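PDB 4LUB: putative prephenate dehydratase from Streptococcus mutans, which probably catalyses the decarboxylating dehydration of prephenate to phenylpyruvate, the step that commits the pathway to L-phenylalanine. Local coordinates for residues B[14-19]-B[26-31]; B[240-245]-B[269-274]; B[256-259]-B[264-267]. One frame throughout, in Å; residues are numbered along the deposited sequence.

Interaction 1. Residues B[14-19]-B[26-31]; sequences FTHNVA and ADLLPF
His16 ND1 accepts a hydrogen bond from the backbone N-H of Gly12, and that bond fixes which edge of the imidazole is turned to Leu28. With ND1 held by the turn ahead of helix 14-22, the CD2-NE2 edge meets the leucine: His16 CD2 lies 4.1 Å from Leu28 CD1, with NE2 of the same ring 4.2 Å from that methyl. The methyl sits near the ring plane, at its edge, so this is no CH-pi contact; it is Tyr7, on the neighbouring strand 4-8, that stacks with the ring.

The histidine reaches the strand because its CG stands anti to the backbone N (chi1 -167°), which swings the ring across the flank of the helix. One turn on, Ala19 points its CB at the strand. Leu28 CD1 rests against both residues, 4.2 Å from Ala19 C and 4.4 Å from Ala19 CB. The helical bond from Ala19 N to Thr15 O, 3.0 Å long, belongs to the regular spiral that places residues 16 and 19 on one face. A methyl side chain suits this place, since it brings the helix close: the CA atoms of Ala19 and Leu28 are 7.5 Å apart. Both leucine methyls reach the helix, with Leu28 CD2 4.2 Å from Ala19 O; the side chain also touches Ile5.

These elements form the beta-alpha-beta unit of strand 4-8, helix 14-22 and strand 27-31, within the prephenate dehydratase region. Strands 4-8 and 27-31 run parallel and share backbone hydrogen bonds, and Leu28 is where the later strand touches the connecting helix. Across this pair of segments the attraction is purely van der Waals and small in area, while the directional bond to Gly12 and the stack on Tyr7 settle how the imidazole is turned.

Interaction 2. Residues B[240-245]-B[269-274]; sequences IIDFEN and GKYAVY
Tyr271 and Asp242 approach each other across the sheet of the ACT domain, a beta-alpha-beta-beta-alpha-beta fold in which strands 237-244 and 264-274 both pair antiparallel with strand 189-199 lying between them. The hydroxyl of Tyr271 stops 4.1 Å from Asp242 OD2, too far for a direct bond, and the carboxylate plane stands 87° from the ring plane. Ser195 of the middle strand bridges the gap, its OG hydrogen-bonded both to Asp242 OD1 and to Tyr271 OH. Asp242 OD2 in turn forms a salt bridge with Arg174, so both carboxylate oxygens of this buried acid are satisfied, and the nearby positive charge probably favours its ionised form. Tyrosine suits its site because it combines a polar tip for Ser195 with a broad ring that meets Trp176 with planes about 50° apart.

At the other end of the contact the amide of Asn245 faces the base of Lys270, with Asn245 ND2 4.1 Å from Lys270 CB. That nitrogen gives a hydrogen bond to Glu248 and another, 2.9 Å long, from Asn245 ND2 to water 1, which lies 3.1 Å from Tyr271 O and hydrogen-bonds to it. An amide serves well where the strand ends and helix 248-261 begins, since its two N-H groups can serve Glu248 at the start of the helix and the water leading to Tyr271. The lysine chain runs extended past CG, toward a long, weak ion pair with Glu248.

Behind all this, the Tyr271 ring folds back over Gly269 at chi1 48°, bringing Tyr271 CD2 to 4.1 Å from Gly269 CA, which carries no side chain there.

Interaction 3. Residues B[256-259]-B[264-267]; sequences EELT and HYKI
Leu258 and Thr259 meet the Tyr265 ring in a small helix-on-sheet contact, placed where a short turn leads from helix 248-261 into strand 264-274, the last helix and strand of the ACT fold. The Tyr265 ring carries the strand's share. Thr259 OG1 meets it edge-on, near the ring plane, 3.6 Å from Tyr265 CE2, while Leu258 CD1 comes in obliquely to 4.2 Å from Tyr265 CD2. With CG lodged between the backbone N and the carbonyl carbon (chi1 62°), the ring is directed back at the helix.

Two consecutive helix residues thus share one ring, the first of them buried and the second exposed. Leu258, pointing toward the strand, also packs on Leu198, Thr214 and Phe215, so an apolar branched chain suits the space between helix and sheet. Thr259 hydrogen-bonds through OG1 to the carbonyl of Leu255 one turn earlier, a common way for a helical threonine to satisfy its hydroxyl.

Water 2 joins the polar ends, 2.7 Å from Thr259 OG1 and 3.0 Å from Tyr265 OH. The two hydroxyls themselves lie 4.1 Å apart, Thr259 OG1 to Tyr265 OH. Tyrosine is well matched to such a boundary: its ring continues the apolar layer begun by Leu258, and its hydroxyl joins the helix through solvent instead of a direct bond.

Interactions 2 and 3 share strand 264-274 within the ACT region, their centres 15 Å apart, and helix 248-261, which supplies 256-259, follows strand 237-244 in the chain. Interaction 1 belongs to the prephenate dehydratase region, its centre about 33 Å from that of interaction 3 and on the opposite side of the chain's centre, though all three reach the same extended sheet. Interaction 2, between two strands separated by strand 189-199, is the buried one, and its chemistry is polar, with a serine and a water as go-betweens and an arginine pairing with the acid. Interactions 1 and 3 set a helix against a strand and are only partly buried; both put a leucine methyl near an aromatic ring, interaction 3 adding a threonine hydroxyl and a water.

Interaction 1. Residues B[14-19]-B[26-31]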
ATOM      1  N   PHE B  14      14.242 -13.986  12.953  1.00 39.28           N
ATOM      2  CA  PHE B  14      13.226 -13.249  13.695  1.00 38.07           C
ATOM      3  C   PHE B  14      11.928 -14.047  13.773  1.00 36.31           C
ATOM      4  O   PHE B  14      11.317 -14.141  14.839  1.00 38.80           O
ATOM      5  CB  PHE B  14      12.972 -11.879  13.054  1.00 41.63           C
ATOM      6  CG  PHE B  14      14.163 -10.962  13.086  1.00 47.42           C
ATOM      7  CD1 PHE B  14      14.658 -10.489  14.290  1.00 49.80           C
ATOM      8  CD2 PHE B  14      14.775 -10.561  11.913  1.00 49.45           C
ATOM      9  CE1 PHE B  14      15.750  -9.640  14.320  1.00 50.86           C
ATOM     10  CE2 PHE B  14      15.869  -9.714  11.935  1.00 51.49           C
ATOM     11  CZ  PHE B  14      16.357  -9.252  13.141  1.00 51.07           C
ATOM     12  N   THR B  15      11.518 -14.625  12.646  1.00 36.03           N
ATOM     13  CA  THR B  15      10.283 -15.403  12.594  1.00 35.31           C
ATOM     14  C   THR B  15      10.381 -16.657  13.451  1.00 35.97           C
ATOM     15  O   THR B  15       9.410 -17.061  14.096  1.00 35.76           O
ATOM     16  CB  THR B  15       9.922 -15.786  11.138  1.00 33.19           C
ATOM     17  OG1 THR B  15      10.021 -14.628  10.296  1.00 34.42           O
ATOM     18  CG2 THR B  15       8.505 -16.311  11.068  1.00 29.65           C
ATOM     19  N   HIS B  16      11.569 -17.256  13.472  1.00 40.00           N
ATOM     20  CA  HIS B  16      11.862 -18.359  14.386  1.00 40.07           C
ATOM     21  C   HIS B  16      11.639 -17.952  15.835  1.00 39.59           C
ATOM     22  O   HIS B  16      10.958 -18.651  16.592  1.00 38.30           O
ATOM     23  CB  HIS B  16      13.299 -18.852  14.202  1.00 46.21           C
ATOM     24  CG  HIS B  16      13.575 -20.154  14.879  1.00 50.47           C
ATOM     25  ND1 HIS B  16      14.836 -20.709  14.943  1.00 52.64           N
ATOM     26  CD2 HIS B  16      12.757 -21.006  15.540  1.00 51.56           C
ATOM     27  CE1 HIS B  16      14.780 -21.848  15.604  1.00 53.07           C
ATOM     28  NE2 HIS B  16      13.530 -22.053  15.979  1.00 52.07           N
ATOM     29  N   ASN B  17      12.238 -16.832  16.220  1.00 40.77           N
ATOM     30  CA  ASN B  17      12.046 -16.281  17.556  1.00 40.76           C
ATOM     31  C   ASN B  17      10.570 -16.072  17.892  1.00 37.84           C
ATOM     32  O   ASN B  17      10.127 -16.370  18.999  1.00 33.81           O
ATOM     33  CB  ASN B  17      12.806 -14.958  17.690  1.00 44.64           C
ATOM     34  CG  ASN B  17      12.926 -14.494  19.128  1.00 52.64           C
ATOM     35  OD1 ASN B  17      12.757 -15.278  20.066  1.00 53.81           O
ATOM     36  ND2 ASN B  17      13.216 -13.210  19.310  1.00 57.58           N
ATOM     37  N   VAL B  18       9.801 -15.598  16.918  1.00 36.06           N
ATOM     38  CA  VAL B  18       8.375 -15.354  17.129  1.00 33.72           C
ATOM     39  C   VAL B  18       7.613 -16.661  17.365  1.00 35.36           C
ATOM     40  O   VAL B  18       6.754 -16.742  18.247  1.00 36.00           O
ATOM     41  CB  VAL B  18       7.755 -14.590  15.934  1.00 34.29           C
ATOM     42  CG1 VAL B  18       6.251 -14.434  16.103  1.00 33.97           C
ATOM     43  CG2 VAL B  18       8.429 -13.226  15.778  1.00 30.67           C
ATOM     44  N   ALA B  19       7.946 -17.686  16.586  1.00 34.98           N
ATOM     45  CA  ALA B  19       7.210 -18.940  16.621  1.00 34.27           C
ATOM     46  C   ALA B  19       7.460 -19.680  17.938  1.00 35.50           C
ATOM     47  O   ALA B  19       6.579 -20.376  18.448  1.00 34.96           O
ATOM     48  CB  ALA B  19       7.597 -19.815  15.428  1.00 35.30           C
ATOM     49  N   ALA B  26       6.165 -26.968  21.076  1.00 46.35           N
ATOM     50  CA  ALA B  26       5.839 -27.575  19.789  1.00 45.54           C
ATOM     51  C   ALA B  26       7.061 -27.844  18.910  1.00 39.91           C
ATOM     52  O   ALA B  26       8.150 -27.332  19.154  1.00 40.69           O
ATOM     53  CB  ALA B  26       4.842 -26.696  19.042  1.00 43.92           C
ATOM     54  N   ASP B  27       6.863 -28.677  17.896  1.00 39.95           N
ATOM     55  CA  ASP B  27       7.904 -28.964  16.917  1.00 47.01           C
ATOM     56  C   ASP B  27       7.871 -27.917  15.818  1.00 44.28           C
ATOM     57  O   ASP B  27       6.887 -27.802  15.096  1.00 45.48           O
ATOM     58  CB  ASP B  27       7.724 -30.366  16.327  1.00 53.43           C
ATOM     59  CG  ASP B  27       8.908 -30.804  15.473  1.00 59.92           C
ATOM     60  OD1 ASP B  27       9.964 -30.124  15.502  1.00 63.83           O
ATOM     61  OD2 ASP B  27       8.791 -31.847  14.784  1.00 60.45           O
ATOM     62  N   LEU B  28       8.944 -27.140  15.711  1.00 41.95           N
ATOM     63  CA  LEU B  28       8.963 -25.997  14.809  1.00 40.23           C
ATOM     64  C   LEU B  28       9.797 -26.324  13.576  1.00 42.75           C
ATOM     65  O   LEU B  28      10.974 -26.648  13.688  1.00 42.65           O
ATOM     66  CB  LEU B  28       9.527 -24.755  15.501  1.00 37.95           C
ATOM     67  CG  LEU B  28       9.010 -24.371  16.884  1.00 38.20           C
ATOM     68  CD1 LEU B  28       9.727 -23.127  17.400  1.00 35.59           C
ATOM     69  CD2 LEU B  28       7.504 -24.162  16.885  1.00 36.56           C
ATOM     70  N   LEU B  29       9.170 -26.264  12.404  1.00 43.01           N
ATOM     71  CA  LEU B  29       9.842 -26.629  11.165  1.00 45.09           C
ATOM     72  C   LEU B  29      10.036 -25.431  10.257  1.00 43.74           C
ATOM     73  O   LEU B  29       9.095 -24.712   9.970  1.00 43.86           O
ATOM     74  CB  LEU B  29       9.059 -27.710  10.411  1.00 48.66           C
ATOM     75  CG  LEU B  29       8.369 -28.810  11.215  1.00 52.79           C
ATOM     76  CD1 LEU B  29       7.531 -29.694  10.306  1.00 52.41           C
ATOM     77  CD2 LEU B  29       9.380 -29.642  11.992  1.00 55.12           C
ATOM     78  N   PRO B  30      11.273 -25.217   9.798  1.00 43.98           N
ATOM     79  CA  PRO B  30      11.546 -24.024   8.996  1.00 41.95           C
ATOM     80  C   PRO B  30      11.268 -24.250   7.509  1.00 43.69           C
ATOM     81  O   PRO B  30      11.420 -25.363   6.997  1.00 45.49           O
ATOM     82  CB  PRO B  30      13.035 -23.794   9.233  1.00 43.57           C
ATOM     83  CG  PRO B  30      13.562 -25.199   9.370  1.00 43.97           C
ATOM     84  CD  PRO B  30      12.520 -25.898  10.198  1.00 45.09           C
ATOM     85  N   PHE B  31      10.849 -23.198   6.820  1.00 42.15           N
ATOM     86  CA  PHE B  31      10.667 -23.275   5.378  1.00 41.20           C
ATOM     87  C   PHE B  31      11.309 -22.036   4.761  1.00 40.84           C
ATOM     88  O   PHE B  31      11.484 -21.018   5.446  1.00 37.03           O
ATOM     89  CB  PHE B  31       9.185 -23.392   5.029  1.00 38.99           C
ATOM     90  CG  PHE B  31       8.577 -24.710   5.429  1.00 39.85           C
ATOM     91  CD1 PHE B  31       8.113 -24.910   6.718  1.00 39.99           C
ATOM     92  CD2 PHE B  31       8.481 -25.751   4.521  1.00 42.33           C
ATOM     93  CE1 PHE B  31       7.564 -26.123   7.096  1.00 41.67           C
ATOM     94  CE2 PHE B  31       7.928 -26.963   4.890  1.00 42.37           C
ATOM     95  CZ  PHE B  31       7.469 -27.151   6.180  1.00 41.60           C
TER

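Interaction 2. Residues B[240-245]-B[269-274]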
ATOM      1  N   ILE B 240      -6.316  -4.183   1.641  1.00 24.26           N
ATOM      2  CA  ILE B 240      -6.114  -4.721   2.979  1.00 25.20           C
ATOM      3  C   ILE B 240      -6.466  -3.666   4.002  1.00 23.27           C
ATOM      4  O   ILE B 240      -5.842  -2.612   4.065  1.00 22.69           O
ATOM      5  CB  ILE B 240      -4.669  -5.161   3.222  1.00 28.06           C
ATOM      6  CG1 ILE B 240      -4.202  -6.053   2.083  1.00 29.68           C
ATOM      7  CG2 ILE B 240      -4.557  -5.887   4.559  1.00 30.36           C
ATOM      8  CD1 ILE B 240      -5.082  -7.271   1.932  1.00 36.19           C
ATOM      9  N   ILE B 241      -7.495  -3.954   4.780  1.00 17.42           N
ATOM     10  CA  ILE B 241      -7.928  -3.079   5.852  1.00 22.24           C
ATOM     11  C   ILE B 241      -7.942  -3.755   7.226  1.00 19.91           C
ATOM     12  O   ILE B 241      -8.450  -4.865   7.379  1.00 22.94           O
ATOM     13  CB  ILE B 241      -9.314  -2.486   5.493  1.00 37.32           C
ATOM     14  CG1 ILE B 241      -9.181  -1.576   4.285  1.00 44.93           C
ATOM     15  CG2 ILE B 241      -9.807  -1.580   6.598  1.00 38.33           C
ATOM     16  CD1 ILE B 241     -10.477  -1.147   3.680  1.00 48.94           C
ATOM     17  N   ASP B 242      -7.364  -3.078   8.217  1.00 16.36           N
ATOM     18  CA  ASP B 242      -7.466  -3.513   9.608  1.00 18.61           C
ATOM     19  C   ASP B 242      -8.433  -2.601  10.361  1.00 23.14           C
ATOM     20  O   ASP B 242      -8.436  -1.382  10.163  1.00 22.55           O
ATOM     21  CB  ASP B 242      -6.114  -3.504  10.334  1.00 18.33           C
ATOM     22  CG  ASP B 242      -5.041  -4.343   9.646  1.00 19.80           C
ATOM     23  OD1 ASP B 242      -5.338  -5.129   8.715  1.00 19.96           O
ATOM     24  OD2 ASP B 242      -3.882  -4.230  10.087  1.00 21.29           O
ATOM     25  N   PHE B 243      -9.226  -3.197  11.245  1.00 20.54           N
ATOM     26  CA  PHE B 243     -10.105  -2.449  12.129  1.00 24.92           C
ATOM     27  C   PHE B 243      -9.964  -3.005  13.525  1.00 24.24           C
ATOM     28  O   PHE B 243      -9.679  -4.190  13.706  1.00 22.84           O
ATOM     29  CB  PHE B 243     -11.573  -2.573  11.704  1.00 21.66           C
ATOM     30  CG  PHE B 243     -11.932  -1.785  10.481  1.00 25.74           C
ATOM     31  CD1 PHE B 243     -12.058  -0.411  10.542  1.00 25.31           C
ATOM     32  CD2 PHE B 243     -12.171  -2.419   9.276  1.00 29.95           C
ATOM     33  CE1 PHE B 243     -12.392   0.319   9.423  1.00 24.36           C
ATOM     34  CE2 PHE B 243     -12.511  -1.683   8.160  1.00 30.27           C
ATOM     35  CZ  PHE B 243     -12.620  -0.315   8.230  1.00 25.84           C
ATOM     36  N   GLU B 244     -10.176  -2.154  14.516  1.00 22.00           N
ATOM     37  CA  GLU B 244     -10.262  -2.626  15.883  1.00 25.95           C
ATOM     38  C   GLU B 244     -11.435  -3.588  15.992  1.00 26.11           C
ATOM     39  O   GLU B 244     -12.496  -3.364  15.403  1.00 26.05           O
ATOM     40  CB  GLU B 244     -10.373  -1.462  16.864  1.00 36.39           C
ATOM     41  CG  GLU B 244      -8.999  -1.039  17.377  1.00 46.13           C
ATOM     42  CD  GLU B 244      -9.002   0.259  18.145  1.00 52.28           C
ATOM     43  OE1 GLU B 244     -10.078   0.674  18.628  1.00 52.38           O
ATOM     44  OE2 GLU B 244      -7.913   0.864  18.263  1.00 55.98           O
ATOM     45  N   ASN B 245     -11.220  -4.692  16.698  1.00 25.67           N
ATOM     46  CA  ASN B 245     -12.245  -5.718  16.834  1.00 25.55           C
ATOM     47  C   ASN B 245     -12.633  -5.918  18.294  1.00 24.16           C
ATOM     48  O   ASN B 245     -12.831  -7.041  18.747  1.00 29.23           O
ATOM     49  CB  ASN B 245     -11.748  -7.038  16.237  1.00 21.33           C
ATOM     50  CG  ASN B 245     -12.867  -8.036  16.008  1.00 26.64           C
ATOM     51  OD1 ASN B 245     -13.975  -7.663  15.621  1.00 28.33           O
ATOM     52  ND2 ASN B 245     -12.599  -9.303  16.299  1.00 23.64           N
ATOM     53  N   GLY B 269      -8.404 -12.483   8.965  1.00 30.07           N
ATOM     54  CA  GLY B 269      -8.171 -12.877  10.341  1.00 28.87           C
ATOM     55  C   GLY B 269      -8.910 -12.073  11.395  1.00 26.58           C
ATOM     56  O   GLY B 269      -9.146 -10.878  11.218  1.00 23.93           O
ATOM     57  N   LYS B 270      -9.310 -12.754  12.469  1.00 26.26           N
ATOM     58  CA  LYS B 270      -9.694 -12.121  13.733  1.00 28.44           C
ATOM     59  C   LYS B 270      -8.730 -12.566  14.823  1.00 28.04           C
ATOM     60  O   LYS B 270      -8.615 -13.757  15.094  1.00 27.68           O
ATOM     61  CB  LYS B 270     -11.130 -12.467  14.152  1.00 31.68           C
ATOM     62  CG  LYS B 270     -12.215 -12.158  13.140  1.00 39.85           C
ATOM     63  CD  LYS B 270     -13.570 -12.493  13.742  1.00 48.02           C
ATOM     64  CE  LYS B 270     -14.694 -12.456  12.727  1.00 52.92           C
ATOM     65  NZ  LYS B 270     -15.999 -12.779  13.383  1.00 58.73           N
ATOM     66  N   TYR B 271      -8.025 -11.630  15.449  1.00 22.45           N
ATOM     67  CA  TYR B 271      -6.902 -12.045  16.282  1.00 25.75           C
ATOM     68  C   TYR B 271      -6.618 -11.064  17.404  1.00 27.87           C
ATOM     69  O   TYR B 271      -6.950  -9.879  17.311  1.00 27.58           O
ATOM     70  CB  TYR B 271      -5.642 -12.213  15.423  1.00 23.37           C
ATOM     71  CG  TYR B 271      -5.398 -11.030  14.508  1.00 23.43           C
ATOM     72  CD1 TYR B 271      -4.719  -9.905  14.968  1.00 22.33           C
ATOM     73  CD2 TYR B 271      -5.865 -11.026  13.193  1.00 22.13           C
ATOM     74  CE1 TYR B 271      -4.504  -8.809  14.150  1.00 21.54           C
ATOM     75  CE2 TYR B 271      -5.653  -9.929  12.361  1.00 22.52           C
ATOM     76  CZ  TYR B 271      -4.967  -8.825  12.852  1.00 20.51           C
ATOM     77  OH  TYR B 271      -4.748  -7.730  12.051  1.00 22.82           O
ATOM     78  N   ALA B 272      -5.973 -11.561  18.455  1.00 27.14           N
ATOM     79  CA  ALA B 272      -5.399 -10.687  19.470  1.00 25.00           C
ATOM     80  C   ALA B 272      -3.999 -10.257  19.038  1.00 24.02           C
ATOM     81  O   ALA B 272      -3.316 -10.972  18.300  1.00 21.06           O
ATOM     82  CB  ALA B 272      -5.355 -11.390  20.825  1.00 26.17           C
ATOM     83  N   VAL B 273      -3.600  -9.065  19.471  1.00 27.61           N
ATOM     84  CA  VAL B 273      -2.257  -8.555  19.238  1.00 27.98           C
ATOM     85  C   VAL B 273      -1.408  -8.631  20.502  1.00 27.73           C
ATOM     86  O   VAL B 273      -1.780  -8.090  21.537  1.00 26.78           O
ATOM     87  CB  VAL B 273      -2.285  -7.091  18.738  1.00 26.98           C
ATOM     88  CG1 VAL B 273      -0.868  -6.594  18.440  1.00 26.55           C
ATOM     89  CG2 VAL B 273      -3.215  -6.956  17.529  1.00 22.83           C
ATOM     90  N   TYR B 274      -0.260  -9.288  20.394  1.00 27.93           N
ATOM     91  CA  TYR B 274       0.693  -9.409  21.490  1.00 26.53           C
ATOM     92  C   TYR B 274       1.968  -8.680  21.090  1.00 27.60           C
ATOM     93  O   TYR B 274       2.270  -8.590  19.902  1.00 27.71           O
ATOM     94  CB  TYR B 274       0.982 -10.875  21.793  1.00 26.01           C
ATOM     95  CG  TYR B 274      -0.257 -11.711  22.034  1.00 27.21           C
ATOM     96  CD1 TYR B 274      -0.849 -11.772  23.288  1.00 30.95           C
ATOM     97  CD2 TYR B 274      -0.831 -12.444  21.000  1.00 29.70           C
ATOM     98  CE1 TYR B 274      -1.987 -12.542  23.508  1.00 32.17           C
ATOM     99  CE2 TYR B 274      -1.962 -13.222  21.210  1.00 28.16           C
ATOM    100  CZ  TYR B 274      -2.534 -13.267  22.464  1.00 31.65           C
ATOM    101  OH  TYR B 274      -3.658 -14.036  22.669  1.00 32.37           O
TER
HETATM  102  O   HOH W   1     -10.045  -9.701  17.590  1.00 28.27           O

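Interaction 3. Residues B[256-259]-B[264-267]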
ATOM      1  N   GLU B 256     -22.205  -7.129   7.448  1.00 21.35           N
ATOM      2  CA  GLU B 256     -23.523  -7.268   6.823  1.00 21.24           C
ATOM      3  C   GLU B 256     -23.864  -6.079   5.921  1.00 21.43           C
ATOM      4  O   GLU B 256     -24.352  -6.265   4.806  1.00 21.54           O
ATOM      5  CB  GLU B 256     -24.619  -7.464   7.881  1.00 25.27           C
ATOM      6  CG  GLU B 256     -24.528  -8.782   8.641  1.00 28.72           C
ATOM      7  CD  GLU B 256     -25.711  -9.013   9.572  1.00 37.04           C
ATOM      8  OE1 GLU B 256     -26.716  -8.282   9.470  1.00 37.92           O
ATOM      9  OE2 GLU B 256     -25.623  -9.910  10.434  1.00 44.57           O
ATOM     10  N   GLU B 257     -23.630  -4.861   6.399  1.00 21.17           N
ATOM     11  CA  GLU B 257     -23.856  -3.682   5.561  1.00 20.72           C
ATOM     12  C   GLU B 257     -22.988  -3.665   4.289  1.00 20.84           C
ATOM     13  O   GLU B 257     -23.468  -3.295   3.219  1.00 22.25           O
ATOM     14  CB  GLU B 257     -23.647  -2.383   6.355  1.00 17.85           C
ATOM     15  CG  GLU B 257     -24.182  -1.169   5.589  1.00 20.98           C
ATOM     16  CD  GLU B 257     -24.144   0.144   6.356  1.00 21.85           C
ATOM     17  OE1 GLU B 257     -23.771   0.172   7.555  1.00 19.89           O
ATOM     18  OE2 GLU B 257     -24.476   1.169   5.726  1.00 22.75           O
ATOM     19  N   LEU B 258     -21.713  -4.019   4.407  1.00 19.97           N
ATOM     20  CA  LEU B 258     -20.871  -4.179   3.217  1.00 21.80           C
ATOM     21  C   LEU B 258     -21.542  -5.066   2.168  1.00 23.19           C
ATOM     22  O   LEU B 258     -21.676  -4.675   1.001  1.00 24.53           O
ATOM     23  CB  LEU B 258     -19.502  -4.754   3.583  1.00 20.61           C
ATOM     24  CG  LEU B 258     -18.563  -3.856   4.386  1.00 23.09           C
ATOM     25  CD1 LEU B 258     -17.180  -4.482   4.469  1.00 20.39           C
ATOM     26  CD2 LEU B 258     -18.468  -2.484   3.747  1.00 23.44           C
ATOM     27  N   THR B 259     -21.939  -6.265   2.584  1.00 24.54           N
ATOM     28  CA  THR B 259     -22.709  -7.174   1.734  1.00 28.15           C
ATOM     29  C   THR B 259     -23.940  -6.516   1.104  1.00 29.80           C
ATOM     30  O   THR B 259     -24.146  -6.606  -0.106  1.00 25.88           O
ATOM     31  CB  THR B 259     -23.137  -8.431   2.519  1.00 32.07           C
ATOM     32  OG1 THR B 259     -21.971  -9.041   3.090  1.00 30.70           O
ATOM     33  CG2 THR B 259     -23.795  -9.444   1.591  1.00 34.27           C
ATOM     34  N   HIS B 264     -17.607  -6.842  -1.648  1.00 29.96           N
ATOM     35  CA  HIS B 264     -17.191  -8.178  -1.250  1.00 33.70           C
ATOM     36  C   HIS B 264     -15.942  -8.106  -0.400  1.00 30.86           C
ATOM     37  O   HIS B 264     -15.081  -7.253  -0.610  1.00 27.60           O
ATOM     38  CB  HIS B 264     -16.920  -9.063  -2.470  1.00 40.81           C
ATOM     39  CG  HIS B 264     -18.144  -9.397  -3.264  1.00 50.24           C
ATOM     40  ND1 HIS B 264     -18.318  -9.003  -4.573  1.00 52.46           N
ATOM     41  CD2 HIS B 264     -19.248 -10.108  -2.934  1.00 55.42           C
ATOM     42  CE1 HIS B 264     -19.481  -9.451  -5.015  1.00 55.47           C
ATOM     43  NE2 HIS B 264     -20.064 -10.126  -4.040  1.00 58.22           N
ATOM     44  N   TYR B 265     -15.857  -9.005   0.572  1.00 28.07           N
ATOM     45  CA  TYR B 265     -14.732  -9.018   1.486  1.00 27.12           C
ATOM     46  C   TYR B 265     -14.317 -10.448   1.757  1.00 25.43           C
ATOM     47  O   TYR B 265     -15.137 -11.360   1.713  1.00 21.63           O
ATOM     48  CB  TYR B 265     -15.063  -8.292   2.799  1.00 23.23           C
ATOM     49  CG  TYR B 265     -16.189  -8.914   3.584  1.00 23.52           C
ATOM     50  CD1 TYR B 265     -15.940  -9.899   4.527  1.00 24.69           C
ATOM     51  CD2 TYR B 265     -17.506  -8.514   3.382  1.00 22.39           C
ATOM     52  CE1 TYR B 265     -16.966 -10.476   5.247  1.00 27.65           C
ATOM     53  CE2 TYR B 265     -18.538  -9.078   4.107  1.00 21.21           C
ATOM     54  CZ  TYR B 265     -18.264 -10.059   5.033  1.00 27.37           C
ATOM     55  OH  TYR B 265     -19.274 -10.642   5.756  1.00 32.21           O
ATOM     56  N   LYS B 266     -13.022 -10.626   1.985  1.00 24.86           N
ATOM     57  CA  LYS B 266     -12.471 -11.839   2.566  1.00 24.70           C
ATOM     58  C   LYS B 266     -11.915 -11.522   3.948  1.00 21.52           C
ATOM     59  O   LYS B 266     -11.108 -10.605   4.090  1.00 23.16           O
ATOM     60  CB  LYS B 266     -11.375 -12.411   1.664  1.00 25.45           C
ATOM     61  CG  LYS B 266     -10.805 -13.735   2.109  1.00 30.55           C
ATOM     62  CD  LYS B 266      -9.793 -14.206   1.090  1.00 34.71           C
ATOM     63  CE  LYS B 266      -9.136 -15.500   1.509  1.00 37.49           C
ATOM     64  NZ  LYS B 266      -8.331 -16.051   0.394  1.00 36.82           N
ATOM     65  N   ILE B 267     -12.368 -12.250   4.965  1.00 21.34           N
ATOM     66  CA  ILE B 267     -11.781 -12.128   6.296  1.00 23.91           C
ATOM     67  C   ILE B 267     -10.418 -12.802   6.353  1.00 26.22           C
ATOM     68  O   ILE B 267     -10.318 -14.027   6.261  1.00 24.38           O
ATOM     69  CB  ILE B 267     -12.682 -12.730   7.390  1.00 29.27           C
ATOM     70  CG1 ILE B 267     -14.056 -12.056   7.372  1.00 31.01           C
ATOM     71  CG2 ILE B 267     -12.019 -12.587   8.766  1.00 29.00           C
ATOM     72  CD1 ILE B 267     -14.991 -12.549   8.453  1.00 34.13           C
TER
HETATM   73  O   HOH W   2     -22.255 -10.540   5.311  1.00 42.80           O